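Local coordinates for protein geranyltranstransferase (Legionella pneumophila subsp. pneumophila, PDB 3LOM) that probably condenses isopentenyl diphosphate with allylic diphosphates in a magnesium-dependent reaction, making farnesyl diphosphate and possibly longer chains in isoprenoid biosynthesis, at residues H205-E209 and Q210-A214; P34-Q37 and I38-A41; S162-S165 and L166-E170; F261-Q264 and Q265-E269. All coordinates share one frame; numbering follows the deposited sequence.

Interaction 1 (H205-E209 and Q210-A214); sequences HEVSE and QIKSA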
loop_
_atom_site.group_PDB
_atom_site.type_symbol
_atom_site.label_atom_id
_atom_site.label_comp_id
_atom_site.label_asym_id
_atom_site.label_seq_id
_atom_site.Cartn_x
_atom_site.Cartn_y
_atom_site.Cartn_z
ATOM N N HIS A 205 7.949 -17.538 18.565
ATOM C CA HIS A 205 9.159 -16.956 19.139
ATOM C C HIS A 205 10.399 -17.808 18.862
ATOM O O HIS A 205 11.427 -17.291 18.416
ATOM C CB HIS A 205 8.967 -16.736 20.646
ATOM C CG HIS A 205 10.067 -15.953 21.295
ATOM N ND1 HIS A 205 10.452 -14.704 20.858
ATOM C CD2 HIS A 205 10.847 -16.233 22.366
ATOM C CE1 HIS A 205 11.433 -14.255 21.621
ATOM N NE2 HIS A 205 11.691 -15.164 22.544
ATOM N N GLU A 206 10.292 -19.110 19.125
ATOM C CA GLU A 206 11.429 -20.027 19.016
ATOM C C GLU A 206 11.129 -21.193 18.076
ATOM O O GLU A 206 11.079 -22.347 18.512
ATOM C CB GLU A 206 11.833 -20.572 20.399
ATOM C CG GLU A 206 12.106 -19.527 21.488
ATOM C CD GLU A 206 13.531 -18.990 21.472
ATOM O OE1 GLU A 206 14.293 -19.311 22.409
ATOM O OE2 GLU A 206 13.892 -18.247 20.532
ATOM N N VAL A 207 10.927 -20.895 16.793
ATOM C CA VAL A 207 10.755 -21.951 15.788
ATOM C C VAL A 207 12.118 -22.542 15.457
ATOM O O VAL A 207 13.111 -21.811 15.376
ATOM C CB VAL A 207 10.123 -21.448 14.466
ATOM C CG1 VAL A 207 9.128 -22.479 13.944
ATOM C CG2 VAL A 207 9.455 -20.091 14.638
ATOM N N SER A 208 12.165 -23.859 15.266
ATOM C CA SER A 208 13.424 -24.535 14.958
ATOM C C SER A 208 13.831 -24.307 13.502
ATOM O O SER A 208 12.977 -24.233 12.613
ATOM C CB SER A 208 13.336 -26.031 15.263
ATOM O OG SER A 208 12.999 -26.768 14.104
ATOM N N GLU A 209 15.142 -24.217 13.276
ATOM C CA GLU A 209 15.718 -23.917 11.960
ATOM C C GLU A 209 15.481 -25.002 10.909
ATOM O O GLU A 209 15.533 -24.734 9.708
ATOM C CB GLU A 209 17.217 -23.632 12.091
ATOM C CG GLU A 209 17.550 -22.299 12.760
ATOM C CD GLU A 209 17.626 -21.129 11.784
ATOM O OE1 GLU A 209 17.326 -21.309 10.583
ATOM O OE2 GLU A 209 17.999 -20.020 12.225
ATOM N N GLN A 210 15.212 -26.220 11.372
ATOM C CA GLN A 210 14.949 -27.358 10.498
ATOM C C GLN A 210 13.517 -27.299 9.986
ATOM O O GLN A 210 13.215 -27.804 8.902
ATOM C CB GLN A 210 15.196 -28.679 11.239
ATOM C CG GLN A 210 16.675 -29.017 11.491
ATOM C CD GLN A 210 17.333 -28.150 12.571
ATOM O OE1 GLN A 210 18.380 -27.542 12.339
ATOM N NE2 GLN A 210 16.713 -28.085 13.747
ATOM N N ILE A 211 12.644 -26.690 10.787
ATOM C CA ILE A 211 11.256 -26.438 10.399
ATOM C C ILE A 211 11.197 -25.274 9.404
ATOM O O ILE A 211 10.612 -25.415 8.327
ATOM C CB ILE A 211 10.336 -26.179 11.643
ATOM C CG1 ILE A 211 10.194 -27.440 12.516
ATOM C CG2 ILE A 211 8.961 -25.666 11.228
ATOM C CD1 ILE A 211 9.748 -28.713 11.788
ATOM N N LYS A 212 11.820 -24.149 9.774
ATOM C CA LYS A 212 11.940 -22.955 8.926
ATOM C C LYS A 212 12.396 -23.286 7.511
ATOM O O LYS A 212 11.725 -22.943 6.539
ATOM C CB LYS A 212 12.913 -21.946 9.546
ATOM C CG LYS A 212 12.419 -21.270 10.822
ATOM C CD LYS A 212 13.443 -20.262 11.327
ATOM C CE LYS A 212 12.988 -19.612 12.621
ATOM N NZ LYS A 212 13.961 -18.590 13.103
ATOM N N SER A 213 13.523 -23.988 7.413
ATOM C CA SER A 213 14.105 -24.394 6.135
ATOM C C SER A 213 13.226 -25.349 5.321
ATOM O O SER A 213 13.291 -25.353 4.089
ATOM C CB SER A 213 15.481 -25.023 6.366
ATOM O OG SER A 213 15.806 -25.931 5.328
ATOM N N ALA A 214 12.421 -26.158 6.006
ATOM C CA ALA A 214 11.522 -27.102 5.342
ATOM C C ALA A 214 10.330 -26.397 4.688
ATOM O O ALA A 214 9.868 -26.809 3.620
ATOM C CB ALA A 214 11.045 -28.177 6.315
#
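Lys212 reaches back from the first turn of a helix across Val207 and Ser208, which lead into the helix, and Glu209, its first residue. With CG anti to its carbonyl carbon (chi1 -69°) and the chain extended beyond, its methylenes run over the entering backbone: Lys212 CG lies 3.5 Å from Ser208 O, and Lys212 CE is 3.9 Å from Val207 CB. A long aliphatic stem suits this place, since its methylenes can lie against valine. Glu209 crosses the same lysine at a slant, Glu209 OE1 being 4.1 Å from Lys212 CD. Glu209 OE2 stays 4.4 Å from Lys212 NZ, too far for a salt bridge, although the opposite charges should still attract. Ser208 is the N-cap: its short hydroxyl folds back on the helix start, where Ser208 OG accepts a weak bond of 3.3 Å from Ile211 N. Ser208 O receives Lys212 N at 3.1 Å, almost straight at 174°, and thereby opens the helical hydrogen-bonding pattern. Branched Val207 and Ile211 meet through methyl groups, CG1 against CG2, crossing at about a right angle. This surface cap begins helix 209-236 after the loop from helix 178-201, whose Leu201 touches both Val207 and Lys212, while Ile211 packs on Ile65, Leu283 and Phe284.

Interaction 2 (P34-Q37 and I38-A41); sequences PAPQ and IRSA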
loop_
_atom_site.group_PDB
_atom_site.type_symbol
_atom_site.label_atom_id
_atom_site.label_comp_id
_atom_site.label_asym_id
_atom_site.label_seq_id
_atom_site.Cartn_x
_atom_site.Cartn_y
_atom_site.Cartn_z
ATOM N N PRO A 34 -16.675 5.396 3.107
ATOM C CA PRO A 34 -17.572 6.502 2.738
ATOM C C PRO A 34 -17.995 6.562 1.262
ATOM O O PRO A 34 -19.015 7.178 0.956
ATOM C CB PRO A 34 -16.762 7.751 3.110
ATOM C CG PRO A 34 -15.811 7.278 4.166
ATOM C CD PRO A 34 -15.427 5.902 3.714
ATOM N N ALA A 35 -17.233 5.939 0.362
ATOM C CA ALA A 35 -17.599 5.932 -1.058
ATOM C C ALA A 35 -18.285 4.632 -1.475
ATOM O O ALA A 35 -17.667 3.569 -1.402
ATOM C CB ALA A 35 -16.379 6.188 -1.931
ATOM N N PRO A 36 -19.563 4.716 -1.916
ATOM C CA PRO A 36 -20.315 3.554 -2.408
ATOM C C PRO A 36 -19.668 2.820 -3.582
ATOM O O PRO A 36 -19.733 1.589 -3.618
ATOM C CB PRO A 36 -21.673 4.150 -2.799
ATOM C CG PRO A 36 -21.830 5.298 -1.852
ATOM C CD PRO A 36 -20.447 5.888 -1.745
ATOM N N GLN A 37 -19.042 3.558 -4.507
ATOM C CA GLN A 37 -18.252 2.962 -5.598
ATOM C C GLN A 37 -17.139 2.075 -5.066
ATOM O O GLN A 37 -16.880 1.003 -5.612
ATOM C CB GLN A 37 -17.611 4.031 -6.488
ATOM C CG GLN A 37 -18.422 4.462 -7.677
ATOM C CD GLN A 37 -18.404 3.463 -8.811
ATOM O OE1 GLN A 37 -17.395 3.287 -9.496
ATOM N NE2 GLN A 37 -19.535 2.815 -9.032
ATOM N N ILE A 38 -16.476 2.529 -4.006
ATOM C CA ILE A 38 -15.373 1.761 -3.433
ATOM C C ILE A 38 -15.870 0.455 -2.815
ATOM O O ILE A 38 -15.399 -0.610 -3.217
ATOM C CB ILE A 38 -14.490 2.607 -2.477
ATOM C CG1 ILE A 38 -13.850 3.778 -3.239
ATOM C CG2 ILE A 38 -13.415 1.753 -1.794
ATOM C CD1 ILE A 38 -13.000 3.396 -4.456
ATOM N N ARG A 39 -16.841 0.519 -1.899
ATOM C CA ARG A 39 -17.351 -0.718 -1.266
ATOM C C ARG A 39 -18.007 -1.681 -2.254
ATOM O O ARG A 39 -17.907 -2.897 -2.093
ATOM C CB ARG A 39 -18.237 -0.469 -0.026
ATOM C CG ARG A 39 -19.529 0.267 -0.258
ATOM C CD ARG A 39 -19.559 1.584 0.488
ATOM N NE ARG A 39 -20.481 1.586 1.619
ATOM C CZ ARG A 39 -21.073 2.676 2.103
ATOM N NH1 ARG A 39 -20.849 3.865 1.557
ATOM N NH2 ARG A 39 -21.897 2.580 3.134
ATOM N N SER A 40 -18.623 -1.141 -3.302
ATOM C CA SER A 40 -19.158 -1.987 -4.359
ATOM C C SER A 40 -18.044 -2.695 -5.138
ATOM O O SER A 40 -18.119 -3.903 -5.377
ATOM C CB SER A 40 -20.064 -1.192 -5.301
ATOM O OG SER A 40 -20.554 -2.026 -6.339
ATOM N N ALA A 41 -17.017 -1.950 -5.536
ATOM C CA ALA A 41 -15.932 -2.535 -6.328
ATOM C C ALA A 41 -15.024 -3.459 -5.532
ATOM O O ALA A 41 -14.607 -4.500 -6.041
ATOM C CB ALA A 41 -15.141 -1.474 -7.030
#
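Ala35 O takes the amide of Arg39 at the start of helix 36-46, with Arg39 N 3.2 Å from Ala35 O. One residue on, Ser40 N bonds to Pro36 O at 3.0 Å, and Ala41 N to Gln37 O at the same length. Ile38 N adds a weak bond to Ala35 O. Ala35 holds the N-cap position without a side-chain acceptor, and Pro36 follows as the first helical residue, a place that suits proline because the first turn of a helix asks for no amide donor there. Arg39 places CG in the crowded position between its backbone N and carbonyl carbon (chi1 64°) and bends again further out. The chain thus turns back toward the helix start: Arg39 CD rests 3.3 Å from Ala35 O, and the guanidinium lies alongside the proline ring, Arg39 NH1 being 3.8 Å from Pro36 CG. On the buried side, Ala35 CB meets Ile38 CG1 at 3.7 Å, small methyl against branched chain. Ile38 continues onto Leu118 and Val119 of helix 113-135, and Gln37 OE1 is hydrogen-bonded to Thr115 OG1. Ala35 also packs on Leu166 of the second subunit, and Ile38 on Ser165 of that subunit.

Interaction 3 (S162-S165 and L166-E170); sequences SGQS and LDLSE
Gln164 sets CG anti to its backbone N (chi1 175°) and then bends at chi2 (60°), which folds its amide back beside the next turn, toward Asp167 and Leu168. Its two amide atoms divide the neighbours between them: Gln164 NE2 lies 3.6 Å from Leu168 CD1, whereas Gln164 OE1 faces Asp167 CB at 3.8 Å. The amide and the aspartate carboxylate are 24° from coplanar. Glutamine suits this buried position because both ends of its amide find polar partners: NE2 makes a weak bond to Asp96 OD1, and OE1 accepts from Lys188 NZ, a lysine that neighbouring turns share, since it also forms a long, weak ion pair with Asp167 OD1.

These residues belong to helix 160-169, one of the helices of the all-alpha isoprenoid synthase fold, and regular backbone bonds run through them. Leu166 N reaches Ser162 O at 2.9 Å, while Ser169 N is held by Ser165 O at 3.0 Å. Gly163, with no side chain, adds only its backbone, accepting from Asp167 N. On a separate flank, a water bridges two hydroxyls one turn apart: it lies 2.7 Å from Ser165 OG and donates to Ser169 OG at 2.7 Å. Serines are short enough to leave a bridging water its place between them. Leu166 turns its branched side chain onto Ile184 of helix 178-201 and also meets Ala35 of the second subunit, against which Ser165 packs on Ile38 and Gln164 on Leu118.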
loop_
_atom_site.group_PDB
_atom_site.type_symbol
_atom_site.label_atom_id
_atom_site.label_comp_id
_atom_site.label_asym_id
_atom_site.label_seq_id
_atom_site.Cartn_x
_atom_site.Cartn_y
_atom_site.Cartn_z
ATOM N N SER A 162 8.975 -4.471 -8.696
ATOM C CA SER A 162 10.075 -4.628 -9.659
ATOM C C SER A 162 9.840 -5.858 -10.522
ATOM O O SER A 162 10.080 -5.828 -11.732
ATOM C CB SER A 162 11.433 -4.716 -8.964
ATOM O OG SER A 162 11.853 -3.433 -8.526
ATOM N N GLY A 163 9.337 -6.922 -9.898
ATOM C CA GLY A 163 8.962 -8.140 -10.622
ATOM C C GLY A 163 8.004 -7.910 -11.777
ATOM O O GLY A 163 8.213 -8.441 -12.860
ATOM N N GLN A 164 6.963 -7.105 -11.552
ATOM C CA GLN A 164 5.972 -6.834 -12.593
ATOM C C GLN A 164 6.491 -5.853 -13.652
ATOM O O GLN A 164 6.260 -6.049 -14.847
ATOM C CB GLN A 164 4.632 -6.377 -11.983
ATOM C CG GLN A 164 3.528 -5.929 -12.996
ATOM C CD GLN A 164 3.095 -7.006 -14.011
ATOM O OE1 GLN A 164 3.535 -8.152 -13.966
ATOM N NE2 GLN A 164 2.213 -6.622 -14.927
ATOM N N SER A 165 7.200 -4.818 -13.205
ATOM C CA SER A 165 7.876 -3.870 -14.107
ATOM C C SER A 165 8.834 -4.566 -15.076
ATOM O O SER A 165 8.817 -4.286 -16.280
ATOM C CB SER A 165 8.623 -2.800 -13.301
ATOM O OG SER A 165 9.389 -1.953 -14.147
ATOM N N LEU A 166 9.638 -5.491 -14.553
ATOM C CA LEU A 166 10.583 -6.241 -15.387
ATOM C C LEU A 166 9.878 -7.296 -16.234
ATOM O O LEU A 166 10.338 -7.615 -17.333
ATOM C CB LEU A 166 11.700 -6.879 -14.548
ATOM C CG LEU A 166 12.771 -5.949 -13.970
ATOM C CD1 LEU A 166 13.555 -6.653 -12.882
ATOM C CD2 LEU A 166 13.711 -5.414 -15.043
ATOM N N ASP A 167 8.762 -7.824 -15.728
ATOM C CA ASP A 167 7.928 -8.748 -16.498
ATOM C C ASP A 167 7.375 -8.063 -17.754
ATOM O O ASP A 167 7.300 -8.669 -18.812
ATOM C CB ASP A 167 6.783 -9.287 -15.634
ATOM C CG ASP A 167 6.012 -10.414 -16.302
ATOM O OD1 ASP A 167 6.158 -11.569 -15.865
ATOM O OD2 ASP A 167 5.246 -10.151 -17.248
ATOM N N LEU A 168 6.995 -6.801 -17.623
ATOM C CA LEU A 168 6.460 -6.053 -18.746
ATOM C C LEU A 168 7.539 -5.566 -19.712
ATOM O O LEU A 168 7.389 -5.715 -20.922
ATOM C CB LEU A 168 5.617 -4.881 -18.246
ATOM C CG LEU A 168 4.317 -5.281 -17.548
ATOM C CD1 LEU A 168 3.675 -4.053 -16.952
ATOM C CD2 LEU A 168 3.351 -6.019 -18.491
ATOM N N SER A 169 8.623 -5.000 -19.186
ATOM C CA SER A 169 9.661 -4.412 -20.040
ATOM C C SER A 169 10.603 -5.424 -20.695
ATOM O O SER A 169 10.917 -5.289 -21.881
ATOM C CB SER A 169 10.454 -3.330 -19.295
ATOM O OG SER A 169 11.176 -3.872 -18.202
ATOM N N GLU A 170 11.041 -6.437 -19.944
ATOM C CA GLU A 170 12.067 -7.368 -20.454
ATOM C C GLU A 170 11.539 -8.554 -21.248
ATOM O O GLU A 170 12.170 -8.961 -22.224
ATOM C CB GLU A 170 12.995 -7.882 -19.343
ATOM C CG GLU A 170 13.626 -6.807 -18.484
ATOM C CD GLU A 170 14.199 -5.659 -19.294
ATOM O OE1 GLU A 170 13.716 -4.516 -19.123
ATOM O OE2 GLU A 170 15.124 -5.899 -20.101
HETATM O O HOH W 1 11.079 -1.980 -16.276
#

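Interaction 4 (F261-Q264 and Q265-E269); sequences FNKQ and QLEEE
Helix 263-279 starts abruptly after the extended backbone of Phe261 and Asn262, and Leu266 N binds Asn262 O at 2.7 Å. Asn262 and Gln265 form a capping box. Asn262 OD1 accepts from Gln265 N at 2.9 Å, and in return Gln265 OE1 accepts from Asn262 N at 3.1 Å, the donor standing above the plane of the glutamine amide. The two amides are turned 53° apart, and each satisfies the other residue's backbone N-H. Asparagine is short enough to reach over the helix start; glutamine, extended beyond CG, is long enough to reach back. Phe261, just before the cap, crosses Glu269 at about a right angle. Glu269 CG sits over one ring face, 4.1 Å from the Phe261 ring centroid, in a CH-pi contact, and bending at chi2 (-90°) carries its carboxylate on to Phe261 CE2, 3.3 Å from Glu269 OE2. Lys263 and Glu267 run side by side, with Lys263 CG 3.6 Å from Glu267 OE2, an oxygen also bonded to Tyr232 OH. At the surface this helix start lies against helix 209-236, where Leu266 packs on Met228 and Tyr232, Glu269 on Met228, and Lys263 on Tyr236.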
loop_
_atom_site.group_PDB
_atom_site.type_symbol
_atom_site.label_atom_id
_atom_site.label_comp_id
_atom_site.label_asym_id
_atom_site.label_seq_id
_atom_site.Cartn_x
_atom_site.Cartn_y
_atom_site.Cartn_z
ATOM N N PHE A 261 12.290 -24.245 -22.269
ATOM C CA PHE A 261 12.262 -25.703 -22.171
ATOM C C PHE A 261 11.292 -26.234 -23.203
ATOM O O PHE A 261 10.292 -25.582 -23.505
ATOM C CB PHE A 261 11.812 -26.167 -20.786
ATOM C CG PHE A 261 12.697 -25.709 -19.674
ATOM C CD1 PHE A 261 12.348 -24.603 -18.905
ATOM C CD2 PHE A 261 13.879 -26.382 -19.390
ATOM C CE1 PHE A 261 13.164 -24.172 -17.871
ATOM C CE2 PHE A 261 14.705 -25.958 -18.358
ATOM C CZ PHE A 261 14.346 -24.850 -17.595
ATOM N N ASN A 262 11.582 -27.415 -23.744
ATOM C CA ASN A 262 10.648 -28.075 -24.651
ATOM C C ASN A 262 9.588 -28.848 -23.853
ATOM O O ASN A 262 9.689 -28.946 -22.629
ATOM C CB ASN A 262 11.396 -28.928 -25.702
ATOM C CG ASN A 262 11.419 -30.423 -25.382
ATOM O OD1 ASN A 262 11.786 -30.850 -24.285
ATOM N ND2 ASN A 262 11.033 -31.226 -26.368
ATOM N N LYS A 263 8.579 -29.368 -24.547
ATOM C CA LYS A 263 7.480 -30.118 -23.937
ATOM C C LYS A 263 7.930 -31.124 -22.866
ATOM O O LYS A 263 7.482 -31.053 -21.720
ATOM C CB LYS A 263 6.675 -30.822 -25.032
ATOM C CG LYS A 263 5.265 -31.216 -24.629
ATOM C CD LYS A 263 4.463 -31.670 -25.836
ATOM C CE LYS A 263 3.140 -32.288 -25.406
ATOM N NZ LYS A 263 2.214 -32.442 -26.561
ATOM N N GLN A 264 8.843 -32.019 -23.237
ATOM C CA GLN A 264 9.291 -33.104 -22.359
ATOM C C GLN A 264 10.163 -32.582 -21.224
ATOM O O GLN A 264 10.077 -33.070 -20.094
ATOM C CB GLN A 264 10.053 -34.190 -23.141
ATOM C CG GLN A 264 10.057 -34.074 -24.680
ATOM C CD GLN A 264 8.689 -34.257 -25.350
ATOM O OE1 GLN A 264 8.454 -33.721 -26.436
ATOM N NE2 GLN A 264 7.789 -35.005 -24.707
ATOM N N GLN A 265 11.000 -31.594 -21.543
ATOM C CA GLN A 265 11.868 -30.939 -20.563
ATOM C C GLN A 265 11.052 -30.204 -19.515
ATOM O O GLN A 265 11.341 -30.304 -18.318
ATOM C CB GLN A 265 12.807 -29.943 -21.245
ATOM C CG GLN A 265 13.971 -30.562 -21.995
ATOM C CD GLN A 265 14.744 -29.528 -22.781
ATOM O OE1 GLN A 265 14.264 -29.014 -23.792
ATOM N NE2 GLN A 265 15.947 -29.210 -22.317
ATOM N N LEU A 266 10.041 -29.467 -19.974
ATOM C CA LEU A 266 9.172 -28.713 -19.083
ATOM C C LEU A 266 8.405 -29.660 -18.175
ATOM O O LEU A 266 8.371 -29.444 -16.967
ATOM C CB LEU A 266 8.222 -27.797 -19.864
ATOM C CG LEU A 266 7.324 -26.802 -19.110
ATOM C CD1 LEU A 266 7.992 -26.141 -17.899
ATOM C CD2 LEU A 266 6.840 -25.749 -20.078
ATOM N N GLU A 267 7.836 -30.716 -18.765
ATOM C CA GLU A 267 7.127 -31.775 -18.035
ATOM C C GLU A 267 7.946 -32.363 -16.892
ATOM O O GLU A 267 7.422 -32.578 -15.797
ATOM C CB GLU A 267 6.718 -32.899 -18.987
ATOM C CG GLU A 267 5.392 -32.674 -19.696
ATOM C CD GLU A 267 5.200 -33.585 -20.901
ATOM O OE1 GLU A 267 5.858 -34.648 -20.970
ATOM O OE2 GLU A 267 4.386 -33.233 -21.783
ATOM N N GLU A 268 9.230 -32.611 -17.149
ATOM C CA GLU A 268 10.120 -33.129 -16.118
ATOM C C GLU A 268 10.483 -32.058 -15.094
ATOM O O GLU A 268 10.549 -32.355 -13.903
ATOM C CB GLU A 268 11.372 -33.769 -16.728
ATOM C CG GLU A 268 12.207 -34.606 -15.743
ATOM C CD GLU A 268 11.486 -35.853 -15.238
ATOM O OE1 GLU A 268 10.650 -36.414 -15.974
ATOM O OE2 GLU A 268 11.763 -36.278 -14.096
ATOM N N GLU A 269 10.690 -30.822 -15.552
ATOM C CA GLU A 269 10.912 -29.686 -14.647
ATOM C C GLU A 269 9.751 -29.525 -13.663
ATOM O O GLU A 269 9.987 -29.353 -12.463
ATOM C CB GLU A 269 11.151 -28.385 -15.423
ATOM C CG GLU A 269 12.570 -28.208 -15.951
ATOM C CD GLU A 269 13.506 -27.496 -14.975
ATOM O OE1 GLU A 269 13.074 -27.111 -13.868
ATOM O OE2 GLU A 269 14.694 -27.321 -15.318
#

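Overall arrangement
Along the chain the order is interaction 2, interaction 3, interaction 1, interaction 4, each local to one helix or its approach. Three mark helix starts, while interaction 3 lies within helix 160-169. Interactions 1 and 2 lie on opposite sides of the chain's centre, about 42 Å between centres; interactions 3 and 4 are closer, at about 24 Å. Helix 209-236 joins two of them: interaction 1 forms its first turn, and interaction 4 packs near its far end. Interactions 2 and 3, their centres about 31 Å apart within one chain, form part of the same subunit interface, where Ala35 and Ile38 of one subunit pack on Leu166 and Ser165 of the other, whereas interactions 1 and 4 touch no other chain of the assembly.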